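Local coordinates for protein Nrps/pks (Streptomyces albus, PDB 4OPE) that probably catalyses carbon-carbon bond-forming condensation in polyketide chain extension, as a ketosynthase domain of the AT-less synthase that makes oxazolomycin, at residues V123-M128 / S154-V159; S178-L183 / S427-I432; F98-W103 / Y568-E573; V265-V270 / E296-A301. All coordinates share one frame; numbering follows the deposited sequence.

Contact 1: V123-M128 / S154-V159; sequences VFVGLM and SVANRV
Val155 meets the 123-128 segment with both of its methyls, each sent to a different partner. Val155 CG1, anti to the backbone N (chi1 -176°), lies 4.2 Å from Val125 CG1. The other branch, Val155 CG2, meets Leu127 CD2 tip to tip at 3.9 Å. Ala156 comes next, and its single methyl serves two strand valines: CB is 3.8 Å from Val125 CG1 and 4.0 Å from Val123 CG1. Here the backbones come closest, the CA atoms of Val123 and Ala156 being 6.1 Å apart. Asn157 and Arg158 are occupied elsewhere: Asn157 ND2 is hydrogen-bonded to Ser427 OG of the second subunit, and Arg158 forms a salt bridge with Glu95. Val159 completes the stripe: its side chain and that of Val123 cross obliquely, with Val159 CG1 3.9 Å from Val123 CG2. The spacing 155, 156, 159 marks one side of helix 152-163, whose direction differs by 151° from that of the strand. This is helix-on-sheet packing in the N-terminal half of the thiolase fold. Phe124 points away from this helix, to helix 178-192, so the strand has a helix on each side. Phe98 of helix 93-108 packs on Val125, Val155 and Val159. The closest contacts all join aliphatic carbons and no hydrogen bond crosses, which implies that this interface rests on buried methyl packing, not polar bonds, while the helix's polar side chains serve other neighbours, including the dimer partner.

Contact 2: S178-L183 / S427-I432; sequences SSLTAL and SNAHVI
Leu180 and Ala429 meet without a flat group between them. The two planar side chains of the strand, Asn428 and His430, point away from the helix and pack against helix 284-298, with His430 ND1 bonded to Ser420 OG and Asn428 ND2 to Asn271 OD1. Such two-sided use of a strand fits the layered αβαβα thiolase fold: helix 178-192 lies on the inner side of strand 427-434 and helix 284-298 on the outer. In ketosynthases this inner helix is the one that follows the active-site cysteine. Helix and strand segments run at 60°, their axes 7.5 Å apart, and the nearest pair is methylene on methyl, Leu180 CB to Ala429 CB at 3.5 Å. Farther along, Val431 divides its branches between two leucines. Val431 CG1, set between the backbone N and the carbonyl carbon (chi1 48°), receives both Leu180 methyls, with Leu180 CD1 at 3.9 Å. Val431 CG2 meets Leu183 CD2 at 4.0 Å, and each leucine crosses the valine at about a right angle. At the other end the strand reaches the dimer partner, where Ser427 OG is hydrogen-bonded to Ser169 O of the second subunit. Thr181 OG1, already held by Thr174 OG1 and Ser177 O, adds a solvent-mediated link: a water lies 2.9 Å from Thr181 OG1 and donates to Asn428 O at 2.9 Å.

Contact 3: F98-W103 / Y568-E573; sequences FLQTVW and YPFARE
Gln100 faces Phe570 with CA atoms 7.8 Å apart, and Trp103 faces Tyr568 at a CA separation of 8.1 Å. Helix 93-108 meets an irregular chain that bends at Pro569 in an inverse gamma turn. The turn brings Tyr568 and Phe570 together, and with Trp103 they form an aromatic cluster. The Phe570 ring is sandwiched: Tyr568 CD2 lies over one face and Gln100 CG over the opposite one, a CH-pi contact 3.9 Å from the ring centroid. Extended beyond CG, Gln100 runs its amide across the same face, with planes only 12° apart. Phe570 turns its edge to the Trp103 face, an offset edge-to-face pair with planes at 76° and the five-membered ring centroid 5.2 Å from that of Phe570. Replacing Phe570 by an alanine would probably open a gap between Gln100 and Tyr568, leaving the glutamine chain freer to turn and taking from Trp103 one edge-to-face partner, with Phe80 remaining. Phe80 packs against all three rings. The Tyr-Pro-Phe sequence recalls the linker that wraps back over the ketosynthase in related modular synthases, and the docking here is consistent with that role. Trp103 NE1 lies 3.6 Å from Tyr568 CB, and Gln100 NE2 donates to a water at 2.8 Å.

Contact 4: V265-V270 / E296-A301; sequences VRSTAV and ERAGLA
Arg266 grips the carbonyl of Ala298 side-on with two nitrogens. Its NE lies 2.9 Å from Ala298 O, in the carbonyl plane and on a lone pair, whereas NH2, at 2.8 Å from the same oxygen, sits 40° above that plane. The oxygen lies at the edge of the guanidinium and close to its plane, a position the side chain reaches by bending at chi2 and chi3. Toward the other end, Arg297 runs extended back over the strand and makes a weak hydrogen bond from NH1 to Thr268 O at 2.8 Å. A water 3.0 Å from Arg297 NH1 also accepts from Val270 N. Between the two arginines Ser267 packs on the helix end: Ser267 CB is 3.7 Å from Arg297 CB, and Ser267 OG is 3.6 Å from Ala298 CB. Outward, a second shell fixes these groups: Arg266 NH1 and Arg297 NH2 form salt bridges with Glu434 and Glu293 respectively, and Ser267 OG is hydrogen-bonded to Ala294 O. An alanine in place of Arg266 would probably leave the Ala298 carbonyl without these two donors and Glu434 without this charge partner. The carbonyl belongs to a helix end, and a positive group there is likely to be favoured by the helix dipole. Gly299, with positive phi (68°), closes that end in a Schellman motif. In the strand, Arg266 and Ser267 both face Ile432, a classic beta bulge. Bulged strand and capped helix together join strand 263-272 to the outer helix 284-298 in the C-terminal half of the thiolase fold.

Contact 3 encloses the others along the chain: contact 1 closes first, contact 2 opens after it, and contact 4 is nested within the loop of contact 2. Contacts 1, 2 and 4 reach one mixed sheet. Contacts 2 and 4 have centres about 12 Å apart and share neighbouring strands 427-434 and 263-272, joined by probable backbone hydrogen bonds. Contacts 1 and 2, centres about 15 Å apart, meet where Phe124 and Gly126 pack on helix 178-192. Phe98 and Leu99 tie contact 1 to contact 3, their centres being about 16 Å apart. Contacts 3 and 4 lie on opposite sides of the chain's centre; all but contact 3 touch the second subunit.

Contact 1: V123-M128 / S154-V159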
loop_
_atom_site.group_PDB
_atom_site.type_symbol
_atom_site.label_atom_id
_atom_site.label_comp_id
_atom_site.label_asym_id
_atom_site.label_seq_id
_atom_site.Cartn_x
_atom_site.Cartn_y
_atom_site.Cartn_z
ATOM N N VAL A 123 8.521 4.949 -6.147
ATOM C CA VAL A 123 7.463 5.809 -5.587
ATOM C C VAL A 123 6.608 4.999 -4.646
ATOM O O VAL A 123 6.156 3.898 -5.006
ATOM C CB VAL A 123 6.554 6.306 -6.674
ATOM C CG1 VAL A 123 5.408 7.105 -6.081
ATOM C CG2 VAL A 123 7.352 7.133 -7.655
ATOM N N PHE A 124 6.420 5.563 -3.451
ATOM C CA PHE A 124 5.709 4.980 -2.302
ATOM C C PHE A 124 4.895 6.089 -1.623
ATOM O O PHE A 124 5.455 7.060 -1.091
ATOM C CB PHE A 124 6.702 4.432 -1.291
ATOM C CG PHE A 124 7.647 3.415 -1.850
ATOM C CD1 PHE A 124 8.743 3.793 -2.598
ATOM C CD2 PHE A 124 7.440 2.087 -1.624
ATOM C CE1 PHE A 124 9.616 2.851 -3.117
ATOM C CE2 PHE A 124 8.293 1.128 -2.155
ATOM C CZ PHE A 124 9.390 1.510 -2.898
ATOM N N VAL A 125 3.572 5.962 -1.667
ATOM C CA VAL A 125 2.667 7.020 -1.216
ATOM C C VAL A 125 1.587 6.447 -0.386
ATOM O O VAL A 125 0.989 5.462 -0.765
ATOM C CB VAL A 125 2.048 7.780 -2.411
ATOM C CG1 VAL A 125 1.222 6.873 -3.312
ATOM C CG2 VAL A 125 1.261 9.012 -1.951
ATOM N N GLY A 126 1.331 7.058 0.766
ATOM C CA GLY A 126 0.284 6.556 1.663
ATOM C C GLY A 126 -0.986 7.343 1.525
ATOM O O GLY A 126 -0.967 8.596 1.458
ATOM N N LEU A 127 -2.097 6.612 1.474
ATOM C CA LEU A 127 -3.453 7.205 1.494
ATOM C C LEU A 127 -4.372 6.326 2.315
ATOM O O LEU A 127 -4.118 5.118 2.456
ATOM C CB LEU A 127 -3.996 7.264 0.096
ATOM C CG LEU A 127 -3.104 7.912 -0.966
ATOM C CD1 LEU A 127 -2.528 6.870 -1.893
ATOM C CD2 LEU A 127 -3.938 8.862 -1.793
HETATM N N MSE A 128 -5.414 6.922 2.881
HETATM C CA MSE A 128 -6.423 6.172 3.687
HETATM C C MSE A 128 -7.876 6.486 3.408
HETATM O O MSE A 128 -8.760 5.842 3.931
HETATM C CB MSE A 128 -6.158 6.349 5.193
HETATM C CG MSE A 128 -6.605 7.689 5.752
HETATM SE SE MSE A 128 -6.467 7.719 7.737
HETATM C CE MSE A 128 -8.090 6.751 8.293
ATOM N N SER A 154 -3.393 4.662 -8.685
ATOM C CA SER A 154 -3.277 5.754 -9.643
ATOM C C SER A 154 -2.426 6.946 -9.145
ATOM O O SER A 154 -1.639 7.548 -9.898
ATOM C CB SER A 154 -4.647 6.241 -10.037
ATOM O OG SER A 154 -4.625 6.637 -11.392
ATOM N N VAL A 155 -2.551 7.262 -7.867
ATOM C CA VAL A 155 -1.721 8.264 -7.299
ATOM C C VAL A 155 -0.205 7.941 -7.460
ATOM O O VAL A 155 0.605 8.833 -7.843
ATOM C CB VAL A 155 -2.059 8.494 -5.838
ATOM C CG1 VAL A 155 -1.218 9.641 -5.324
ATOM C CG2 VAL A 155 -3.545 8.796 -5.674
ATOM N N ALA A 156 0.207 6.704 -7.190
ATOM C CA ALA A 156 1.613 6.404 -7.366
ATOM C C ALA A 156 1.973 6.260 -8.856
ATOM O O ALA A 156 2.967 6.823 -9.323
ATOM C CB ALA A 156 1.986 5.173 -6.605
ATOM N N ASN A 157 1.154 5.507 -9.592
ATOM C CA ASN A 157 1.441 5.144 -10.992
ATOM C C ASN A 157 1.524 6.370 -11.906
ATOM O O ASN A 157 2.394 6.476 -12.753
ATOM C CB ASN A 157 0.339 4.239 -11.534
ATOM C CG ASN A 157 0.332 2.872 -10.931
ATOM O OD1 ASN A 157 -0.632 2.162 -11.088
ATOM N ND2 ASN A 157 1.383 2.488 -10.258
ATOM N N ARG A 158 0.608 7.297 -11.706
ATOM C CA ARG A 158 0.644 8.507 -12.456
ATOM C C ARG A 158 1.942 9.313 -12.195
ATOM O O ARG A 158 2.586 9.825 -13.126
ATOM C CB ARG A 158 -0.592 9.323 -12.157
ATOM C CG ARG A 158 -0.755 10.522 -13.092
ATOM C CD ARG A 158 -2.223 10.862 -13.283
ATOM N NE ARG A 158 -2.674 10.438 -14.593
ATOM C CZ ARG A 158 -3.896 10.015 -14.904
ATOM N NH1 ARG A 158 -4.860 9.910 -14.013
ATOM N NH2 ARG A 158 -4.150 9.677 -16.147
ATOM N N VAL A 159 2.359 9.404 -10.956
ATOM C CA VAL A 159 3.693 9.959 -10.697
ATOM C C VAL A 159 4.801 9.163 -11.444
ATOM O O VAL A 159 5.665 9.735 -12.158
ATOM C CB VAL A 159 3.951 10.044 -9.189
ATOM C CG1 VAL A 159 5.423 10.277 -8.887
ATOM C CG2 VAL A 159 3.142 11.185 -8.646
#

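Contact 2: S178-L183 / S427-I432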
loop_
_atom_site.group_PDB
_atom_site.type_symbol
_atom_site.label_atom_id
_atom_site.label_comp_id
_atom_site.label_asym_id
_atom_site.label_seq_id
_atom_site.Cartn_x
_atom_site.Cartn_y
_atom_site.Cartn_z
ATOM N N SER A 178 0.335 5.829 7.467
ATOM C CA SER A 178 0.647 5.580 6.086
ATOM C C SER A 178 1.923 6.248 5.555
ATOM O O SER A 178 2.766 5.585 4.944
ATOM C CB SER A 178 -0.568 5.987 5.260
ATOM O OG SER A 178 -1.609 5.052 5.457
ATOM N N SER A 179 2.080 7.539 5.784
ATOM C CA SER A 179 3.300 8.232 5.356
ATOM C C SER A 179 4.593 7.625 5.867
ATOM O O SER A 179 5.570 7.539 5.114
ATOM C CB SER A 179 3.276 9.696 5.797
ATOM O OG SER A 179 2.278 10.426 5.062
ATOM N N LEU A 180 4.644 7.257 7.147
ATOM C CA LEU A 180 5.852 6.629 7.685
ATOM C C LEU A 180 5.943 5.189 7.245
ATOM O O LEU A 180 7.017 4.646 7.125
ATOM C CB LEU A 180 5.917 6.713 9.196
ATOM C CG LEU A 180 5.838 8.108 9.785
ATOM C CD1 LEU A 180 6.212 8.058 11.255
ATOM C CD2 LEU A 180 6.726 9.126 9.085
ATOM N N THR A 181 4.824 4.535 7.017
ATOM C CA THR A 181 4.924 3.190 6.500
ATOM C C THR A 181 5.607 3.253 5.119
ATOM O O THR A 181 6.463 2.416 4.789
ATOM C CB THR A 181 3.554 2.532 6.375
ATOM O OG1 THR A 181 3.031 2.277 7.667
ATOM C CG2 THR A 181 3.695 1.239 5.742
ATOM N N ALA A 182 5.220 4.253 4.326
ATOM C CA ALA A 182 5.813 4.423 3.039
ATOM C C ALA A 182 7.314 4.769 3.147
ATOM O O ALA A 182 8.171 4.204 2.425
ATOM C CB ALA A 182 5.047 5.485 2.263
ATOM N N LEU A 183 7.651 5.683 4.042
ATOM C CA LEU A 183 9.044 5.968 4.261
ATOM C C LEU A 183 9.791 4.695 4.516
ATOM O O LEU A 183 10.910 4.546 4.050
ATOM C CB LEU A 183 9.263 6.896 5.455
ATOM C CG LEU A 183 10.712 7.271 5.748
ATOM C CD1 LEU A 183 11.386 7.967 4.607
ATOM C CD2 LEU A 183 10.700 8.222 6.906
ATOM N N SER A 427 -1.845 -0.127 12.958
ATOM C CA SER A 427 -0.556 -0.167 12.261
ATOM C C SER A 427 0.286 0.990 12.720
ATOM O O SER A 427 -0.108 2.144 12.595
ATOM C CB SER A 427 -0.742 -0.131 10.751
ATOM O OG SER A 427 -1.355 -1.342 10.272
ATOM N N ASN A 428 1.455 0.676 13.277
ATOM C CA ASN A 428 2.297 1.709 13.852
ATOM C C ASN A 428 3.559 1.878 13.079
ATOM O O ASN A 428 4.042 0.913 12.535
ATOM C CB ASN A 428 2.719 1.339 15.266
ATOM C CG ASN A 428 1.565 0.985 16.152
ATOM O OD1 ASN A 428 0.688 1.795 16.390
ATOM N ND2 ASN A 428 1.602 -0.205 16.710
ATOM N N ALA A 429 4.132 3.069 13.124
ATOM C CA ALA A 429 5.390 3.311 12.487
ATOM C C ALA A 429 6.175 4.280 13.325
ATOM O O ALA A 429 5.588 5.198 13.911
ATOM C CB ALA A 429 5.182 3.893 11.111
ATOM N N HIS A 430 7.493 4.057 13.399
ATOM C CA HIS A 430 8.418 4.962 14.091
ATOM C C HIS A 430 9.647 5.205 13.236
ATOM O O HIS A 430 10.144 4.258 12.606
ATOM C CB HIS A 430 8.859 4.344 15.407
ATOM C CG HIS A 430 9.483 5.308 16.355
ATOM N ND1 HIS A 430 8.734 6.193 17.116
ATOM C CD2 HIS A 430 10.783 5.507 16.704
ATOM C CE1 HIS A 430 9.551 6.920 17.870
ATOM N NE2 HIS A 430 10.798 6.522 17.644
ATOM N N VAL A 431 10.142 6.448 13.237
ATOM C CA VAL A 431 11.400 6.778 12.565
ATOM C C VAL A 431 12.339 7.697 13.360
ATOM O O VAL A 431 11.925 8.651 13.993
ATOM C CB VAL A 431 11.177 7.302 11.121
ATOM C CG1 VAL A 431 10.112 8.348 11.066
ATOM C CG2 VAL A 431 12.441 7.896 10.538
ATOM N N ILE A 432 13.632 7.339 13.342
ATOM C CA ILE A 432 14.700 8.100 13.966
ATOM C C ILE A 432 15.514 8.826 12.896
ATOM O O ILE A 432 16.027 8.190 11.956
ATOM C CB ILE A 432 15.682 7.178 14.697
ATOM C CG1 ILE A 432 14.963 6.103 15.526
ATOM C CG2 ILE A 432 16.542 7.973 15.630
ATOM C CD1 ILE A 432 14.361 6.559 16.833
HETATM O O HOH W 1 2.891 0.522 9.910
#

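Contact 3: F98-W103 / Y568-E573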
loop_
_atom_site.group_PDB
_atom_site.type_symbol
_atom_site.label_atom_id
_atom_site.label_comp_id
_atom_site.label_asym_id
_atom_site.label_seq_id
_atom_site.Cartn_x
_atom_site.Cartn_y
_atom_site.Cartn_z
ATOM N N PHE A 98 -0.754 15.485 -5.435
ATOM C CA PHE A 98 0.471 14.765 -5.261
ATOM C C PHE A 98 1.428 14.901 -6.472
ATOM O O PHE A 98 2.645 14.892 -6.320
ATOM C CB PHE A 98 0.176 13.310 -4.959
ATOM C CG PHE A 98 1.337 12.568 -4.436
ATOM C CD1 PHE A 98 1.932 12.938 -3.249
ATOM C CD2 PHE A 98 1.847 11.523 -5.111
ATOM C CE1 PHE A 98 3.036 12.261 -2.748
ATOM C CE2 PHE A 98 2.957 10.835 -4.612
ATOM C CZ PHE A 98 3.550 11.214 -3.431
ATOM N N LEU A 99 0.876 15.055 -7.660
ATOM C CA LEU A 99 1.708 15.282 -8.814
ATOM C C LEU A 99 2.465 16.595 -8.689
ATOM O O LEU A 99 3.688 16.663 -8.909
ATOM C CB LEU A 99 0.874 15.330 -10.063
ATOM C CG LEU A 99 0.657 14.037 -10.794
ATOM C CD1 LEU A 99 -0.437 14.312 -11.797
ATOM C CD2 LEU A 99 1.916 13.561 -11.501
ATOM N N GLN A 100 1.758 17.645 -8.304
ATOM C CA GLN A 100 2.439 18.913 -8.093
ATOM C C GLN A 100 3.456 18.821 -6.946
ATOM O O GLN A 100 4.555 19.360 -7.057
ATOM C CB GLN A 100 1.441 20.042 -7.913
ATOM C CG GLN A 100 0.494 20.166 -9.132
ATOM C CD GLN A 100 -0.573 21.259 -8.955
ATOM O OE1 GLN A 100 -0.939 21.565 -7.860
ATOM N NE2 GLN A 100 -1.094 21.798 -10.040
ATOM N N THR A 101 3.116 18.100 -5.880
ATOM C CA THR A 101 4.030 17.906 -4.774
ATOM C C THR A 101 5.299 17.237 -5.235
ATOM O O THR A 101 6.398 17.679 -4.928
ATOM C CB THR A 101 3.354 17.059 -3.699
ATOM O OG1 THR A 101 2.237 17.795 -3.182
ATOM C CG2 THR A 101 4.314 16.683 -2.586
ATOM N N VAL A 102 5.191 16.202 -6.038
ATOM C CA VAL A 102 6.417 15.540 -6.492
ATOM C C VAL A 102 7.262 16.461 -7.339
ATOM O O VAL A 102 8.490 16.502 -7.198
ATOM C CB VAL A 102 6.146 14.219 -7.197
ATOM C CG1 VAL A 102 7.441 13.617 -7.704
ATOM C CG2 VAL A 102 5.499 13.273 -6.198
ATOM N N TRP A 103 6.608 17.227 -8.196
ATOM C CA TRP A 103 7.326 18.230 -8.982
ATOM C C TRP A 103 8.102 19.154 -8.039
ATOM O O TRP A 103 9.304 19.398 -8.249
ATOM C CB TRP A 103 6.396 19.080 -9.854
ATOM C CG TRP A 103 7.195 19.954 -10.757
ATOM C CD1 TRP A 103 7.623 21.230 -10.522
ATOM C CD2 TRP A 103 7.714 19.586 -12.044
ATOM N NE1 TRP A 103 8.373 21.694 -11.595
ATOM C CE2 TRP A 103 8.459 20.701 -12.533
ATOM C CE3 TRP A 103 7.625 18.430 -12.826
ATOM C CZ2 TRP A 103 9.120 20.674 -13.758
ATOM C CZ3 TRP A 103 8.273 18.409 -14.063
ATOM C CH2 TRP A 103 9.005 19.523 -14.515
ATOM N N TYR A 568 7.893 25.909 -9.012
ATOM C CA TYR A 568 7.156 26.274 -10.210
ATOM C C TYR A 568 5.714 26.658 -9.878
ATOM O O TYR A 568 5.034 25.923 -9.208
ATOM C CB TYR A 568 7.137 25.093 -11.182
ATOM C CG TYR A 568 6.495 25.406 -12.502
ATOM C CD1 TYR A 568 7.199 26.052 -13.487
ATOM C CD2 TYR A 568 5.199 25.041 -12.779
ATOM C CE1 TYR A 568 6.645 26.306 -14.724
ATOM C CE2 TYR A 568 4.617 25.330 -14.000
ATOM C CZ TYR A 568 5.357 25.978 -14.965
ATOM O OH TYR A 568 4.837 26.294 -16.183
ATOM N N PRO A 569 5.257 27.831 -10.341
ATOM C CA PRO A 569 3.890 28.247 -10.107
ATOM C C PRO A 569 2.887 27.657 -11.104
ATOM O O PRO A 569 2.543 28.269 -12.078
ATOM C CB PRO A 569 3.965 29.764 -10.230
ATOM C CG PRO A 569 5.046 30.002 -11.222
ATOM C CD PRO A 569 5.997 28.831 -11.132
ATOM N N PHE A 570 2.385 26.476 -10.813
ATOM C CA PHE A 570 1.439 25.816 -11.685
ATOM C C PHE A 570 0.239 26.691 -11.964
ATOM O O PHE A 570 -0.126 27.545 -11.177
ATOM C CB PHE A 570 0.976 24.510 -11.054
ATOM C CG PHE A 570 2.015 23.443 -11.084
ATOM C CD1 PHE A 570 2.345 22.822 -12.277
ATOM C CD2 PHE A 570 2.693 23.097 -9.945
ATOM C CE1 PHE A 570 3.320 21.839 -12.316
ATOM C CE2 PHE A 570 3.661 22.122 -9.969
ATOM C CZ PHE A 570 3.970 21.469 -11.154
ATOM N N ALA A 571 -0.376 26.449 -13.106
ATOM C CA ALA A 571 -1.598 27.131 -13.427
ATOM C C ALA A 571 -2.615 26.608 -12.468
ATOM O O ALA A 571 -2.530 25.439 -12.093
ATOM C CB ALA A 571 -2.036 26.835 -14.852
ATOM N N ARG A 572 -3.578 27.456 -12.108
ATOM C CA ARG A 572 -4.691 27.054 -11.251
ATOM C C ARG A 572 -6.049 27.029 -11.967
ATOM O O ARG A 572 -6.880 27.899 -11.730
ATOM C CB ARG A 572 -4.756 27.959 -10.042
ATOM C CG ARG A 572 -3.553 27.791 -9.159
ATOM C CD ARG A 572 -3.482 28.871 -8.123
ATOM N NE ARG A 572 -2.655 29.958 -8.597
ATOM C CZ ARG A 572 -2.770 31.228 -8.217
ATOM N NH1 ARG A 572 -3.703 31.606 -7.337
ATOM N NH2 ARG A 572 -1.936 32.131 -8.737
ATOM N N GLU A 573 -6.263 26.003 -12.801
ATOM C CA GLU A 573 -7.563 25.718 -13.405
ATOM C C GLU A 573 -8.388 24.903 -12.415
ATOM O O GLU A 573 -7.919 23.892 -11.883
ATOM C CB GLU A 573 -7.441 24.903 -14.702
ATOM C CG GLU A 573 -6.409 25.399 -15.719
ATOM C CD GLU A 573 -6.700 26.794 -16.258
ATOM O OE1 GLU A 573 -5.730 27.577 -16.481
ATOM O OE2 GLU A 573 -7.905 27.097 -16.461
HETATM O O HOH W 2 -2.538 24.152 -10.034
#

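Contact 4: V265-V270 / E296-A301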
loop_
_atom_site.group_PDB
_atom_site.type_symbol
_atom_site.label_atom_id
_atom_site.label_comp_id
_atom_site.label_asym_id
_atom_site.label_seq_id
_atom_site.Cartn_x
_atom_site.Cartn_y
_atom_site.Cartn_z
ATOM N N VAL A 265 18.501 9.122 7.844
ATOM C CA VAL A 265 17.516 8.225 8.373
ATOM C C VAL A 265 18.190 7.096 9.131
ATOM O O VAL A 265 18.568 6.097 8.544
ATOM C CB VAL A 265 16.684 7.666 7.243
ATOM C CG1 VAL A 265 15.646 6.653 7.776
ATOM C CG2 VAL A 265 15.993 8.841 6.546
ATOM N N ARG A 266 18.345 7.270 10.437
ATOM C CA ARG A 266 19.058 6.289 11.247
ATOM C C ARG A 266 18.344 4.935 11.314
ATOM O O ARG A 266 18.980 3.904 11.209
ATOM C CB ARG A 266 19.329 6.849 12.651
ATOM C CG ARG A 266 20.424 7.952 12.688
ATOM C CD ARG A 266 21.847 7.419 12.883
ATOM N NE ARG A 266 22.035 6.805 14.214
ATOM C CZ ARG A 266 22.279 7.472 15.355
ATOM N NH1 ARG A 266 22.403 8.797 15.353
ATOM N NH2 ARG A 266 22.417 6.817 16.511
ATOM N N SER A 267 17.031 4.951 11.479
ATOM C CA SER A 267 16.222 3.742 11.470
ATOM C C SER A 267 14.722 4.009 11.194
ATOM O O SER A 267 14.206 5.135 11.361
ATOM C CB SER A 267 16.358 2.989 12.802
ATOM O OG SER A 267 15.579 3.586 13.842
ATOM N N THR A 268 14.057 2.950 10.736
ATOM C CA THR A 268 12.604 2.930 10.649
ATOM C C THR A 268 12.055 1.599 11.138
ATOM O O THR A 268 12.707 0.574 11.019
ATOM C CB THR A 268 12.051 3.189 9.223
ATOM O OG1 THR A 268 12.461 2.144 8.348
ATOM C CG2 THR A 268 12.546 4.497 8.700
ATOM N N ALA A 269 10.843 1.640 11.669
ATOM C CA ALA A 269 10.179 0.436 12.046
ATOM C C ALA A 269 8.656 0.542 11.965
ATOM O O ALA A 269 8.053 1.643 12.141
ATOM C CB ALA A 269 10.620 0.052 13.438
ATOM N N VAL A 270 8.053 -0.612 11.657
ATOM C CA VAL A 270 6.599 -0.773 11.635
ATOM C C VAL A 270 6.181 -2.052 12.329
ATOM O O VAL A 270 6.935 -3.021 12.432
ATOM C CB VAL A 270 5.996 -0.698 10.209
ATOM C CG1 VAL A 270 6.425 0.591 9.528
ATOM C CG2 VAL A 270 6.410 -1.889 9.355
ATOM N N GLU A 296 17.207 0.560 18.789
ATOM C CA GLU A 296 18.219 -0.428 18.588
ATOM C C GLU A 296 18.792 -0.382 17.187
ATOM O O GLU A 296 19.995 -0.294 17.031
ATOM C CB GLU A 296 17.639 -1.798 18.822
ATOM C CG GLU A 296 18.253 -2.494 20.007
ATOM C CD GLU A 296 18.823 -3.820 19.594
ATOM O OE1 GLU A 296 18.513 -4.850 20.254
ATOM O OE2 GLU A 296 19.565 -3.808 18.582
ATOM N N ARG A 297 17.948 -0.423 16.158
ATOM C CA ARG A 297 18.445 -0.359 14.784
ATOM C C ARG A 297 19.235 0.919 14.516
ATOM O O ARG A 297 20.157 0.909 13.731
ATOM C CB ARG A 297 17.309 -0.449 13.813
ATOM C CG ARG A 297 16.720 -1.838 13.698
ATOM C CD ARG A 297 15.353 -1.712 13.077
ATOM N NE ARG A 297 14.707 -2.987 12.846
ATOM C CZ ARG A 297 13.488 -3.111 12.327
ATOM N NH1 ARG A 297 12.781 -2.019 11.996
ATOM N NH2 ARG A 297 12.972 -4.329 12.130
ATOM N N ALA A 298 18.869 2.001 15.190
ATOM C CA ALA A 298 19.523 3.280 15.059
ATOM C C ALA A 298 20.868 3.342 15.781
ATOM O O ALA A 298 21.680 4.247 15.534
ATOM C CB ALA A 298 18.619 4.349 15.642
ATOM N N GLY A 299 21.086 2.430 16.724
ATOM C CA GLY A 299 22.234 2.538 17.598
ATOM C C GLY A 299 22.167 3.703 18.564
ATOM O O GLY A 299 23.182 4.264 18.940
ATOM N N LEU A 300 20.973 4.015 19.027
ATOM C CA LEU A 300 20.744 5.228 19.768
ATOM C C LEU A 300 20.171 4.911 21.126
ATOM O O LEU A 300 19.327 4.052 21.272
ATOM C CB LEU A 300 19.760 6.095 18.993
ATOM C CG LEU A 300 19.369 7.459 19.547
ATOM C CD1 LEU A 300 20.507 8.432 19.363
ATOM C CD2 LEU A 300 18.169 8.003 18.817
ATOM N N ALA A 301 20.640 5.639 22.122
ATOM C CA ALA A 301 20.146 5.532 23.468
ATOM C C ALA A 301 19.227 6.679 23.674
ATOM O O ALA A 301 19.449 7.758 23.117
ATOM C CB ALA A 301 21.298 5.651 24.446
HETATM O O HOH W 3 9.936 -2.976 11.479
#